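Local coordinates for xylose isomerase-like TIM barrel domain-containing protein (Thermus thermophilus, PDB 3AYV), which is of unknown function but binds zinc ions in a xylose isomerase-like TIM barrel and may be involved in protection against oxidative stress, at residues A[27-32]-A[57-62]; A[52-57]-A[88-93]; A[92-97]-A[132-137]; A[158-163]-A[183-188]. All coordinates share one frame; numbering follows the deposited sequence.

Contact 1 of 4, residues A[27-32]-A[57-62]; sequences EVYLDP and PFWNLD
The Tyr29 ring has Phe58 obliquely against it, CE1 to Phe58 CE2 3.6 Å with the planes 60° apart, Asp31 N over one face, and water 1 at its edge in plane. The Trp59 ring carries Phe58 CE1 over the centre of one face; Tyr29 OH lies at its edge, near the ring plane, 3.5 Å from Trp59 CD1. Water 1 joins the segments, 2.7 Å from Tyr29 OH and accepting from Phe58 N at 2.9 Å. Pro57 CG also packs on Leu30 O at 3.6 Å. The contact joins the end of barrel strand 25-29 and the residues just after it to the loop that follows strand 52-55. Phe58, the first residue of a type II turn that ends at Leu61, also meets the rings of the zinc ligands His55 and His96. An alanine at Tyr29 would probably leave water 1 without its hydroxyl partner and open a gap beside Phe58 CE2 and Trp59 CD1. The contact is thus mainly aromatic and apolar, with one water linking its polar atoms beside the metal site.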
loop_
_atom_site.group_PDB
_atom_site.type_symbol
_atom_site.label_atom_id
_atom_site.label_comp_id
_atom_site.label_asym_id
_atom_site.label_seq_id
_atom_site.Cartn_x
_atom_site.Cartn_y
_atom_site.Cartn_z
ATOM N N GLU A 27 -5.327 -1.767 -8.015
ATOM C CA GLU A 27 -3.978 -1.660 -7.456
ATOM C C GLU A 27 -3.311 -3.013 -7.605
ATOM O O GLU A 27 -3.678 -3.985 -6.924
ATOM C CB GLU A 27 -3.994 -1.204 -5.994
ATOM C CG GLU A 27 -2.576 -1.046 -5.465
ATOM C CD GLU A 27 -2.471 -0.081 -4.324
ATOM O OE1 GLU A 27 -2.257 -0.544 -3.193
ATOM O OE2 GLU A 27 -2.595 1.137 -4.557
ATOM N N VAL A 28 -2.346 -3.080 -8.509
ATOM C CA VAL A 28 -1.763 -4.344 -8.909
ATOM C C VAL A 28 -0.469 -4.609 -8.155
ATOM O O VAL A 28 0.464 -3.804 -8.203
ATOM C CB VAL A 28 -1.422 -4.362 -10.413
ATOM C CG1 VAL A 28 -1.009 -5.793 -10.813
ATOM C CG2 VAL A 28 -2.621 -3.893 -11.246
ATOM N N TYR A 29 -0.413 -5.747 -7.475
ATOM C CA TYR A 29 0.818 -6.131 -6.805
ATOM C C TYR A 29 1.750 -6.803 -7.789
ATOM O O TYR A 29 1.372 -7.735 -8.510
ATOM C CB TYR A 29 0.499 -7.031 -5.613
ATOM C CG TYR A 29 1.679 -7.868 -5.159
ATOM C CD1 TYR A 29 2.708 -7.307 -4.397
ATOM C CD2 TYR A 29 1.730 -9.233 -5.438
ATOM C CE1 TYR A 29 3.790 -8.084 -3.953
ATOM C CE2 TYR A 29 2.802 -10.024 -5.003
ATOM C CZ TYR A 29 3.820 -9.451 -4.255
ATOM O OH TYR A 29 4.861 -10.264 -3.814
ATOM N N LEU A 30 2.988 -6.321 -7.825
ATOM C CA LEU A 30 3.940 -6.766 -8.827
ATOM C C LEU A 30 4.711 -7.994 -8.316
ATOM O O LEU A 30 5.806 -7.849 -7.752
ATOM C CB LEU A 30 4.873 -5.610 -9.239
ATOM C CG LEU A 30 4.165 -4.320 -9.689
ATOM C CD1 LEU A 30 5.190 -3.242 -10.102
ATOM C CD2 LEU A 30 3.243 -4.601 -10.871
ATOM N N ASP A 31 4.124 -9.182 -8.520
ATOM C CA ASP A 31 4.782 -10.470 -8.201
ATOM C C ASP A 31 6.242 -10.430 -8.666
ATOM O O ASP A 31 6.538 -10.240 -9.869
ATOM C CB ASP A 31 4.085 -11.682 -8.881
ATOM C CG ASP A 31 2.616 -11.812 -8.536
ATOM O OD1 ASP A 31 1.805 -10.951 -8.955
ATOM O OD2 ASP A 31 2.253 -12.808 -7.864
ATOM N N PRO A 32 7.187 -10.567 -7.716
ATOM C CA PRO A 32 8.610 -10.537 -8.089
ATOM C C PRO A 32 8.969 -11.565 -9.182
ATOM O O PRO A 32 9.778 -11.262 -10.052
ATOM C CB PRO A 32 9.322 -10.912 -6.773
ATOM C CG PRO A 32 8.366 -10.504 -5.696
ATOM C CD PRO A 32 6.982 -10.637 -6.258
ATOM N N PRO A 57 7.081 -4.687 -4.836
ATOM C CA PRO A 57 7.470 -5.903 -4.087
ATOM C C PRO A 57 7.795 -5.570 -2.629
ATOM O O PRO A 57 8.237 -4.431 -2.338
ATOM C CB PRO A 57 8.739 -6.357 -4.824
ATOM C CG PRO A 57 8.485 -5.867 -6.278
ATOM C CD PRO A 57 7.891 -4.516 -6.063
ATOM N N PHE A 58 7.585 -6.537 -1.724
ATOM C CA PHE A 58 7.901 -6.313 -0.319
ATOM C C PHE A 58 8.355 -7.565 0.443
ATOM O O PHE A 58 9.015 -7.431 1.475
ATOM C CB PHE A 58 6.704 -5.711 0.426
ATOM C CG PHE A 58 5.530 -6.641 0.525
ATOM C CD1 PHE A 58 5.357 -7.460 1.656
ATOM C CD2 PHE A 58 4.596 -6.712 -0.513
ATOM C CE1 PHE A 58 4.284 -8.327 1.742
ATOM C CE2 PHE A 58 3.497 -7.587 -0.441
ATOM C CZ PHE A 58 3.341 -8.393 0.686
ATOM N N TRP A 59 7.930 -8.746 -0.004
ATOM C CA TRP A 59 8.223 -9.951 0.784
ATOM C C TRP A 59 9.728 -10.111 0.968
ATOM O O TRP A 59 10.471 -10.157 -0.010
ATOM C CB TRP A 59 7.628 -11.210 0.141
ATOM C CG TRP A 59 6.170 -11.408 0.400
ATOM C CD1 TRP A 59 5.172 -11.413 -0.534
ATOM C CD2 TRP A 59 5.541 -11.651 1.669
ATOM N NE1 TRP A 59 3.961 -11.655 0.073
ATOM C CE2 TRP A 59 4.156 -11.777 1.428
ATOM C CE3 TRP A 59 6.011 -11.734 2.992
ATOM C CZ2 TRP A 59 3.225 -12.018 2.460
ATOM C CZ3 TRP A 59 5.080 -11.970 4.027
ATOM C CH2 TRP A 59 3.707 -12.106 3.745
ATOM N N ASN A 60 10.168 -10.217 2.236
ATOM C CA ASN A 60 11.582 -10.427 2.560
ATOM C C ASN A 60 12.517 -9.328 2.091
ATOM O O ASN A 60 13.705 -9.554 1.935
ATOM C CB ASN A 60 12.064 -11.776 2.017
ATOM C CG ASN A 60 11.222 -12.932 2.523
ATOM O OD1 ASN A 60 10.507 -13.587 1.747
ATOM N ND2 ASN A 60 11.270 -13.167 3.844
ATOM N N LEU A 61 11.981 -8.131 1.868
ATOM C CA LEU A 61 12.833 -7.022 1.461
ATOM C C LEU A 61 13.006 -6.001 2.581
ATOM O O LEU A 61 12.104 -5.793 3.388
ATOM C CB LEU A 61 12.232 -6.308 0.234
ATOM C CG LEU A 61 11.986 -7.224 -0.984
ATOM C CD1 LEU A 61 11.376 -6.443 -2.158
ATOM C CD2 LEU A 61 13.220 -7.988 -1.435
ATOM N N ASP A 62 14.168 -5.345 2.592
ATOM C CA ASP A 62 14.456 -4.267 3.521
ATOM C C ASP A 62 15.704 -3.526 3.039
ATOM O O ASP A 62 16.799 -4.121 2.954
ATOM C CB ASP A 62 14.680 -4.829 4.952
ATOM C CG ASP A 62 14.942 -3.744 5.956
ATOM O OD1 ASP A 62 14.728 -2.552 5.631
ATOM O OD2 ASP A 62 15.369 -4.069 7.091
HETATM O O HOH W 1 7.156 -9.161 -2.812
#

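Contact 2 of 4, residues A[52-57]-A[88-93]; sequences LSVHLP and LGADRA. With ZN (zinc ion), chain E.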
loop_
_atom_site.group_PDB
_atom_site.type_symbol
_atom_site.label_atom_id
_atom_site.label_comp_id
_atom_site.label_asym_id
_atom_site.label_seq_id
_atom_site.Cartn_x
_atom_site.Cartn_y
_atom_site.Cartn_z
ATOM N N LEU A 52 -5.251 3.236 -12.044
ATOM C CA LEU A 52 -4.367 2.139 -11.667
ATOM C C LEU A 52 -3.210 2.641 -10.802
ATOM O O LEU A 52 -2.592 3.672 -11.088
ATOM C CB LEU A 52 -3.847 1.409 -12.907
ATOM C CG LEU A 52 -2.935 0.181 -12.679
ATOM C CD1 LEU A 52 -3.103 -0.828 -13.782
ATOM C CD2 LEU A 52 -1.422 0.567 -12.514
ATOM N N SER A 53 -2.941 1.890 -9.744
ATOM C CA SER A 53 -1.781 2.116 -8.900
ATOM C C SER A 53 -1.116 0.749 -8.750
ATOM O O SER A 53 -1.662 -0.259 -9.192
ATOM C CB SER A 53 -2.183 2.715 -7.547
ATOM O OG SER A 53 -3.265 2.018 -6.936
ATOM N N VAL A 54 0.082 0.705 -8.169
ATOM C CA VAL A 54 0.731 -0.598 -7.981
ATOM C C VAL A 54 1.181 -0.754 -6.539
ATOM O O VAL A 54 1.419 0.232 -5.842
ATOM C CB VAL A 54 1.973 -0.836 -8.892
ATOM C CG1 VAL A 54 1.629 -0.690 -10.381
ATOM C CG2 VAL A 54 3.102 0.102 -8.498
ATOM N N HIS A 55 1.280 -2.010 -6.103
ATOM C CA HIS A 55 1.993 -2.329 -4.853
ATOM C C HIS A 55 3.338 -2.901 -5.248
ATOM O O HIS A 55 3.418 -3.910 -5.954
ATOM C CB HIS A 55 1.202 -3.352 -4.031
ATOM C CG HIS A 55 1.630 -3.406 -2.600
ATOM N ND1 HIS A 55 2.939 -3.645 -2.218
ATOM C CD2 HIS A 55 0.933 -3.209 -1.458
ATOM C CE1 HIS A 55 3.019 -3.601 -0.897
ATOM N NE2 HIS A 55 1.815 -3.352 -0.414
ATOM N N LEU A 56 4.416 -2.222 -4.842
ATOM C CA LEU A 56 5.763 -2.647 -5.145
ATOM C C LEU A 56 6.088 -3.922 -4.372
ATOM O O LEU A 56 5.385 -4.253 -3.428
ATOM C CB LEU A 56 6.764 -1.531 -4.829
ATOM C CG LEU A 56 6.569 -0.262 -5.665
ATOM C CD1 LEU A 56 7.436 0.845 -5.150
ATOM C CD2 LEU A 56 6.932 -0.551 -7.155
ATOM N N PRO A 57 7.081 -4.687 -4.836
ATOM C CA PRO A 57 7.470 -5.903 -4.087
ATOM C C PRO A 57 7.795 -5.570 -2.629
ATOM O O PRO A 57 8.237 -4.431 -2.338
ATOM C CB PRO A 57 8.739 -6.357 -4.824
ATOM C CG PRO A 57 8.485 -5.867 -6.278
ATOM C CD PRO A 57 7.891 -4.516 -6.063
ATOM N N LEU A 88 2.669 0.780 -16.880
ATOM C CA LEU A 88 1.244 0.551 -16.716
ATOM C C LEU A 88 0.467 1.846 -16.539
ATOM O O LEU A 88 -0.755 1.811 -16.388
ATOM C CB LEU A 88 0.984 -0.375 -15.516
ATOM C CG LEU A 88 1.520 -1.807 -15.605
ATOM C CD1 LEU A 88 1.439 -2.420 -14.214
ATOM C CD2 LEU A 88 0.713 -2.633 -16.616
ATOM N N GLY A 89 1.162 2.987 -16.564
ATOM C CA GLY A 89 0.522 4.282 -16.317
ATOM C C GLY A 89 -0.019 4.471 -14.903
ATOM O O GLY A 89 -1.033 5.140 -14.699
ATOM N N ALA A 90 0.656 3.880 -13.914
ATOM C CA ALA A 90 0.232 4.015 -12.516
ATOM C C ALA A 90 0.350 5.427 -12.024
ATOM O O ALA A 90 1.318 6.128 -12.357
ATOM C CB ALA A 90 1.079 3.072 -11.603
ATOM N N ASP A 91 -0.616 5.859 -11.229
ATOM C CA ASP A 91 -0.524 7.178 -10.606
ATOM C C ASP A 91 0.319 7.123 -9.331
ATOM O O ASP A 91 1.064 8.061 -9.036
ATOM C CB ASP A 91 -1.898 7.847 -10.385
ATOM C CG ASP A 91 -2.841 7.050 -9.446
ATOM O OD1 ASP A 91 -2.523 5.916 -8.996
ATOM O OD2 ASP A 91 -3.929 7.596 -9.145
ATOM N N ARG A 92 0.236 5.985 -8.633
ATOM C CA ARG A 92 0.896 5.828 -7.320
ATOM C C ARG A 92 1.538 4.450 -7.209
ATOM O O ARG A 92 1.105 3.493 -7.877
ATOM C CB ARG A 92 -0.156 5.971 -6.211
ATOM C CG ARG A 92 -0.770 7.353 -6.119
ATOM C CD ARG A 92 -2.164 7.350 -5.497
ATOM N NE ARG A 92 -2.590 8.738 -5.299
ATOM C CZ ARG A 92 -3.353 9.176 -4.302
ATOM N NH1 ARG A 92 -3.790 8.349 -3.367
ATOM N NH2 ARG A 92 -3.663 10.472 -4.239
ATOM N N ALA A 93 2.568 4.344 -6.351
ATOM C CA ALA A 93 3.220 3.052 -6.085
ATOM C C ALA A 93 3.403 2.970 -4.590
ATOM O O ALA A 93 3.937 3.913 -3.963
ATOM C CB ALA A 93 4.592 2.936 -6.801
HETATM ZN ZN ZN E . 0.992 -3.396 1.727
HETATM O O HOH W 2 -3.803 5.304 -13.650
HETATM O O HOH W 3 -0.971 -3.986 1.252
HETATM O O HOH W 4 0.848 -5.812 2.161
#
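Leu52 has CG anti to the backbone N (chi1 -178°), and its branch CD2, set by chi2 of 149°, lies 3.7 Å from Ala90 CB. Val54 sets CG1 anti to its carbonyl carbon (chi1 -57°), which puts CG2 between the backbone N and that carbon; CG2 packs on Ala93 CB at 3.6 Å while CG1 touches Ala90 CB. This is the return of a beta-alpha-beta unit, strand 52-55, helix 68-87, strand 92-96, where the two parallel barrel strands pair. Asp91 N donates to Leu52 O and Val54 N to Arg92 O, each at 3.0 Å. The helix closes in a Schellman motif at Gly89, whose O takes a bond from water 2; the same water accepts from Leu52 N. Asp91 OD1 comes 3.1 Å from Leu52 O, two acceptors side by side, while the carboxylate's OD2 forms a salt bridge with Arg4. Ala93 CB also meets Leu56 CD1, and Leu78 and Leu82 of helix 68-87 cover that face. The strand delivers His55 to the metal: NE2 binds zinc at 2.3 Å, and ND1 donates to Leu56 O at 2.8 Å; the oxygen lies in the plane of the imidazole, and ND1 approaches it in the carbonyl plane, on a lone pair.

Contact 3 of 4, residues A[92-97]-A[132-137]; sequences RAVFHS and RLLLEN. With ZN (zinc ion), chain E; ZN (zinc ion), chain F.
Phe95 projects CB to the sheet face shared with Leu133 and Leu135, and its CG, between the backbone N and the carbonyl carbon (chi1 75°), lies 4.1 Å from Leu134 O. From there CD1 comes 3.2 Å from the same oxygen and CE1 meets Leu133 CG at 3.6 Å. On the other rim CE2 and, at the tip, CZ meet Leu135 CD1, a methyl that makes an off-centre CH-pi contact 4.1 Å from the ring centroid. An alanine at Phe95 would probably open a gap between Leu133 and Leu135, leaving Leu135 CD1 without its aromatic partner. The strands are the fourth and fifth of the parallel TIM barrel, joined by bonds such as Phe95 N to Leu134 O and Glu136 N to Phe95 O. On the opposite face His96 and Glu136 lie side by side, ring and carboxylate 87° apart. His96 NE2 at 2.4 Å and Glu136 OE1 at 1.9 Å bind one zinc, which His55 also holds; Glu136 OE2 reaches a second at 2.1 Å.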
loop_
_atom_site.group_PDB
_atom_site.type_symbol
_atom_site.label_atom_id
_atom_site.label_comp_id
_atom_site.label_asym_id
_atom_site.label_seq_id
_atom_site.Cartn_x
_atom_site.Cartn_y
_atom_site.Cartn_z
ATOM N N ARG A 92 0.236 5.985 -8.633
ATOM C CA ARG A 92 0.896 5.828 -7.320
ATOM C C ARG A 92 1.538 4.450 -7.209
ATOM O O ARG A 92 1.105 3.493 -7.877
ATOM C CB ARG A 92 -0.156 5.971 -6.211
ATOM C CG ARG A 92 -0.770 7.353 -6.119
ATOM C CD ARG A 92 -2.164 7.350 -5.497
ATOM N NE ARG A 92 -2.590 8.738 -5.299
ATOM C CZ ARG A 92 -3.353 9.176 -4.302
ATOM N NH1 ARG A 92 -3.790 8.349 -3.367
ATOM N NH2 ARG A 92 -3.663 10.472 -4.239
ATOM N N ALA A 93 2.568 4.344 -6.351
ATOM C CA ALA A 93 3.220 3.052 -6.085
ATOM C C ALA A 93 3.403 2.970 -4.590
ATOM O O ALA A 93 3.937 3.913 -3.963
ATOM C CB ALA A 93 4.592 2.936 -6.801
ATOM N N VAL A 94 2.982 1.849 -4.016
ATOM C CA VAL A 94 2.971 1.704 -2.552
ATOM C C VAL A 94 4.064 0.719 -2.164
ATOM O O VAL A 94 4.278 -0.283 -2.864
ATOM C CB VAL A 94 1.611 1.136 -2.073
ATOM C CG1 VAL A 94 1.611 0.955 -0.549
ATOM C CG2 VAL A 94 0.451 2.078 -2.486
ATOM N N PHE A 95 4.736 0.982 -1.033
ATOM C CA PHE A 95 5.808 0.092 -0.583
ATOM C C PHE A 95 5.826 0.090 0.952
ATOM O O PHE A 95 5.225 0.969 1.609
ATOM C CB PHE A 95 7.176 0.508 -1.184
ATOM C CG PHE A 95 7.763 1.732 -0.532
ATOM C CD1 PHE A 95 7.331 3.004 -0.908
ATOM C CD2 PHE A 95 8.738 1.617 0.466
ATOM C CE1 PHE A 95 7.834 4.142 -0.288
ATOM C CE2 PHE A 95 9.264 2.759 1.098
ATOM C CZ PHE A 95 8.809 4.026 0.714
ATOM N N HIS A 96 6.462 -0.933 1.525
ATOM C CA HIS A 96 6.593 -1.044 2.984
ATOM C C HIS A 96 7.957 -0.544 3.437
ATOM O O HIS A 96 8.890 -0.512 2.635
ATOM C CB HIS A 96 6.541 -2.531 3.392
ATOM C CG HIS A 96 5.206 -3.168 3.189
ATOM N ND1 HIS A 96 4.951 -4.466 3.584
ATOM C CD2 HIS A 96 4.051 -2.701 2.667
ATOM C CE1 HIS A 96 3.701 -4.779 3.287
ATOM N NE2 HIS A 96 3.138 -3.731 2.720
ATOM N N SER A 97 8.100 -0.215 4.728
ATOM C CA SER A 97 9.414 0.277 5.224
ATOM C C SER A 97 10.516 -0.789 5.302
ATOM O O SER A 97 11.712 -0.447 5.362
ATOM C CB SER A 97 9.264 0.963 6.592
ATOM O OG SER A 97 9.149 -0.015 7.629
ATOM N N ARG A 132 3.711 8.827 -8.018
ATOM C CA ARG A 132 3.697 9.281 -6.628
ATOM C C ARG A 132 4.025 8.090 -5.707
ATOM O O ARG A 132 3.351 7.066 -5.784
ATOM C CB ARG A 132 2.303 9.812 -6.291
ATOM C CG ARG A 132 2.039 10.151 -4.820
ATOM C CD ARG A 132 2.940 11.303 -4.322
ATOM N NE ARG A 132 2.499 11.802 -3.021
ATOM C CZ ARG A 132 3.162 12.714 -2.314
ATOM N NH1 ARG A 132 4.283 13.223 -2.804
ATOM N NH2 ARG A 132 2.713 13.116 -1.119
ATOM N N LEU A 133 5.055 8.232 -4.861
ATOM C CA LEU A 133 5.531 7.115 -4.014
ATOM C C LEU A 133 4.872 7.196 -2.660
ATOM O O LEU A 133 4.825 8.265 -2.051
ATOM C CB LEU A 133 7.050 7.194 -3.832
ATOM C CG LEU A 133 7.822 5.985 -3.327
ATOM C CD1 LEU A 133 7.670 4.778 -4.290
ATOM C CD2 LEU A 133 9.306 6.303 -3.124
ATOM N N LEU A 134 4.368 6.063 -2.169
ATOM C CA LEU A 134 3.632 6.069 -0.904
ATOM C C LEU A 134 4.185 4.998 0.003
ATOM O O LEU A 134 4.273 3.846 -0.386
ATOM C CB LEU A 134 2.135 5.791 -1.109
ATOM C CG LEU A 134 1.425 6.697 -2.115
ATOM C CD1 LEU A 134 0.072 6.101 -2.466
ATOM C CD2 LEU A 134 1.286 8.096 -1.498
ATOM N N LEU A 135 4.523 5.390 1.223
ATOM C CA LEU A 135 4.953 4.433 2.248
ATOM C C LEU A 135 3.766 3.983 3.085
ATOM O O LEU A 135 3.022 4.811 3.621
ATOM C CB LEU A 135 6.021 5.120 3.139
ATOM C CG LEU A 135 6.567 4.403 4.384
ATOM C CD1 LEU A 135 7.109 3.029 3.991
ATOM C CD2 LEU A 135 7.637 5.279 4.983
ATOM N N GLU A 136 3.600 2.659 3.216
ATOM C CA GLU A 136 2.467 2.063 3.951
ATOM C C GLU A 136 2.958 1.571 5.317
ATOM O O GLU A 136 4.085 1.061 5.406
ATOM C CB GLU A 136 1.930 0.888 3.128
ATOM C CG GLU A 136 0.809 0.137 3.753
ATOM C CD GLU A 136 0.554 -1.204 3.088
ATOM O OE1 GLU A 136 1.043 -1.476 1.983
ATOM O OE2 GLU A 136 -0.161 -2.007 3.680
ATOM N N ASN A 137 2.159 1.753 6.380
ATOM C CA ASN A 137 2.551 1.175 7.676
ATOM C C ASN A 137 2.384 -0.349 7.605
ATOM O O ASN A 137 1.420 -0.851 7.008
ATOM C CB ASN A 137 1.718 1.738 8.844
ATOM C CG ASN A 137 0.209 1.514 8.669
ATOM O OD1 ASN A 137 -0.393 2.026 7.727
ATOM N ND2 ASN A 137 -0.400 0.726 9.581
HETATM ZN ZN ZN E . 0.992 -3.396 1.727
HETATM ZN ZN ZN F . -2.069 -2.772 3.177
HETATM O O HOH W 5 5.947 -0.228 6.611
HETATM O O HOH W 3 -0.971 -3.986 1.252
HETATM O O HOH W 4 0.848 -5.812 2.161
HETATM O O HOH W 6 -2.339 -5.172 3.330
#

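Contact 4 of 4, residues A[158-163]-A[183-188]; sequences GFCFDA and PEHLHL. With ZN (zinc ion), chain F.
Phe161 O is gripped twice: His187 N donates to it at 2.9 Å, tilted 32° from the carbonyl plane, and water 8 donates at 3.0 Å. The same water also gives a bond to His187 O and takes one from Ala163 N, stitching the ends of two neighbouring parallel barrel strands, 158-162 and 185-188. Further back, Phe161 N donates to His185 O, and Glu184 N to Phe159 O. On the face with Phe161, Pro183 CB is wedged against Phe159 CD2 at 3.6 Å and Phe161 CB at 3.7 Å. The face with Cys160 carries the metal ligands. Cys160 SG, anti to the backbone N (chi1 172°), sits over the centre of the His187 ring, 3.4 Å from its centroid. Asp162 OD2 lies at the edge of that ring, in its plane, with the carboxylate turned 83° to it. Zinc is bound by Asp162 OD2 at 2.1 Å and His187 ND1 at 2.4 Å, and Glu136 and Glu223 add further ligands. Asp162 OD1 caps helix 163-169 by accepting from His165 N, and His187 NE2 is hydrogen-bonded to Glu27. With both its nitrogens engaged and a sulfur over one face, the His187 imidazole is fixed in rotation, and the carboxylate of Glu27 may polarise the ring and make ND1 a stronger donor to the zinc.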
loop_
_atom_site.group_PDB
_atom_site.type_symbol
_atom_site.label_atom_id
_atom_site.label_comp_id
_atom_site.label_asym_id
_atom_site.label_seq_id
_atom_site.Cartn_x
_atom_site.Cartn_y
_atom_site.Cartn_z
ATOM N N GLY A 158 4.492 10.200 0.124
ATOM C CA GLY A 158 3.189 10.197 0.774
ATOM C C GLY A 158 3.061 8.997 1.709
ATOM O O GLY A 158 3.968 8.160 1.777
ATOM N N PHE A 159 1.913 8.921 2.388
ATOM C CA PHE A 159 1.607 7.880 3.361
ATOM C C PHE A 159 0.328 7.121 2.964
ATOM O O PHE A 159 -0.675 7.733 2.567
ATOM C CB PHE A 159 1.457 8.507 4.753
ATOM C CG PHE A 159 1.029 7.521 5.825
ATOM C CD1 PHE A 159 1.777 6.363 6.060
ATOM C CD2 PHE A 159 -0.130 7.743 6.580
ATOM C CE1 PHE A 159 1.376 5.420 7.031
ATOM C CE2 PHE A 159 -0.523 6.829 7.573
ATOM C CZ PHE A 159 0.233 5.661 7.792
ATOM N N CYS A 160 0.394 5.791 3.029
ATOM C CA CYS A 160 -0.757 4.923 2.834
ATOM C C CYS A 160 -1.071 4.270 4.184
ATOM O O CYS A 160 -0.218 3.576 4.749
ATOM C CB CYS A 160 -0.427 3.848 1.784
ATOM S SG CYS A 160 -1.757 2.588 1.651
ATOM N N PHE A 161 -2.282 4.480 4.700
ATOM C CA PHE A 161 -2.661 3.920 5.990
ATOM C C PHE A 161 -3.413 2.614 5.795
ATOM O O PHE A 161 -4.444 2.565 5.108
ATOM C CB PHE A 161 -3.543 4.895 6.789
ATOM C CG PHE A 161 -4.060 4.345 8.117
ATOM C CD1 PHE A 161 -3.220 3.680 9.011
ATOM C CD2 PHE A 161 -5.411 4.501 8.464
ATOM C CE1 PHE A 161 -3.719 3.197 10.222
ATOM C CE2 PHE A 161 -5.910 4.051 9.673
ATOM C CZ PHE A 161 -5.063 3.383 10.562
ATOM N N ASP A 162 -2.903 1.577 6.456
ATOM C CA ASP A 162 -3.566 0.305 6.551
ATOM C C ASP A 162 -3.953 0.072 7.993
ATOM O O ASP A 162 -3.090 -0.226 8.818
ATOM C CB ASP A 162 -2.624 -0.803 6.079
ATOM C CG ASP A 162 -3.330 -2.151 5.978
ATOM O OD1 ASP A 162 -3.937 -2.622 6.954
ATOM O OD2 ASP A 162 -3.302 -2.740 4.903
ATOM N N ALA A 163 -5.242 0.199 8.306
ATOM C CA ALA A 163 -5.697 0.144 9.707
ATOM C C ALA A 163 -5.524 -1.234 10.347
ATOM O O ALA A 163 -5.256 -1.331 11.540
ATOM C CB ALA A 163 -7.172 0.623 9.831
ATOM N N PRO A 183 -2.807 10.384 5.678
ATOM C CA PRO A 183 -2.745 9.466 4.535
ATOM C C PRO A 183 -3.508 9.978 3.317
ATOM O O PRO A 183 -4.670 10.407 3.445
ATOM C CB PRO A 183 -3.411 8.175 5.066
ATOM C CG PRO A 183 -4.258 8.614 6.220
ATOM C CD PRO A 183 -3.523 9.807 6.835
ATOM N N GLU A 184 -2.883 9.909 2.154
ATOM C CA GLU A 184 -3.571 10.266 0.938
ATOM C C GLU A 184 -4.173 9.045 0.253
ATOM O O GLU A 184 -4.877 9.179 -0.746
ATOM C CB GLU A 184 -2.659 11.081 0.003
ATOM C CG GLU A 184 -1.511 10.316 -0.623
ATOM C CD GLU A 184 -0.419 11.234 -1.135
ATOM O OE1 GLU A 184 -0.175 11.202 -2.351
ATOM O OE2 GLU A 184 0.197 11.962 -0.323
ATOM N N HIS A 185 -3.928 7.861 0.838
ATOM C CA HIS A 185 -4.205 6.578 0.199
ATOM C C HIS A 185 -4.562 5.667 1.349
ATOM O O HIS A 185 -3.874 5.658 2.381
ATOM C CB HIS A 185 -2.927 6.071 -0.472
ATOM C CG HIS A 185 -3.143 5.220 -1.676
ATOM N ND1 HIS A 185 -2.886 3.866 -1.683
ATOM C CD2 HIS A 185 -3.536 5.534 -2.931
ATOM C CE1 HIS A 185 -3.105 3.381 -2.893
ATOM N NE2 HIS A 185 -3.519 4.375 -3.665
ATOM N N LEU A 186 -5.661 4.933 1.216
ATOM C CA LEU A 186 -6.071 4.043 2.297
ATOM C C LEU A 186 -6.190 2.626 1.815
ATOM O O LEU A 186 -6.740 2.370 0.735
ATOM C CB LEU A 186 -7.377 4.505 2.964
ATOM C CG LEU A 186 -7.085 5.705 3.871
ATOM C CD1 LEU A 186 -7.423 6.996 3.142
ATOM C CD2 LEU A 186 -7.761 5.603 5.253
ATOM N N HIS A 187 -5.619 1.716 2.600
ATOM C CA HIS A 187 -5.774 0.289 2.363
ATOM C C HIS A 187 -6.859 -0.204 3.293
ATOM O O HIS A 187 -6.720 -0.134 4.515
ATOM C CB HIS A 187 -4.452 -0.434 2.617
ATOM C CG HIS A 187 -3.535 -0.430 1.437
ATOM N ND1 HIS A 187 -2.353 -1.135 1.417
ATOM C CD2 HIS A 187 -3.637 0.163 0.222
ATOM C CE1 HIS A 187 -1.741 -0.943 0.260
ATOM N NE2 HIS A 187 -2.506 -0.171 -0.490
ATOM N N LEU A 188 -7.953 -0.678 2.704
ATOM C CA LEU A 188 -9.159 -1.006 3.467
ATOM C C LEU A 188 -9.462 -2.484 3.499
ATOM O O LEU A 188 -9.423 -3.151 2.469
ATOM C CB LEU A 188 -10.365 -0.289 2.878
ATOM C CG LEU A 188 -10.303 1.250 2.865
ATOM C CD1 LEU A 188 -11.612 1.711 2.212
ATOM C CD2 LEU A 188 -10.202 1.782 4.271
HETATM ZN ZN ZN F . -2.069 -2.772 3.177
HETATM O O HOH W 7 0.148 11.147 2.314
HETATM O O HOH W 8 -6.942 1.597 6.498
HETATM O O HOH W 3 -0.971 -3.986 1.252
HETATM O O HOH W 6 -2.339 -5.172 3.330
#

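In the fold
All four contacts belong to one eight-stranded parallel barrel; contacts 2, 3 and 4 carry zinc ligands, and contact 1 packs beside them. Contacts 2 and 3 share Arg92 and Ala93 and are joined by Leu56 N and Val94 O, 2.8 Å apart; together they complete the protein ligands of one zinc. Contacts 3 and 4, centres about 9 Å apart, supply three of the second zinc's protein ligands, and water 3 bridges the two metals. Their far ends meet in the salt bridge of Arg132 NE with Glu184 OE1 at 2.8 Å. Contact 1, its centre about 17 Å from that of contact 4, still reaches across the barrel through Glu27 OE1, 2.7 Å from His187 NE2, and packs Phe58 CD1 3.5 Å from His96 CE1.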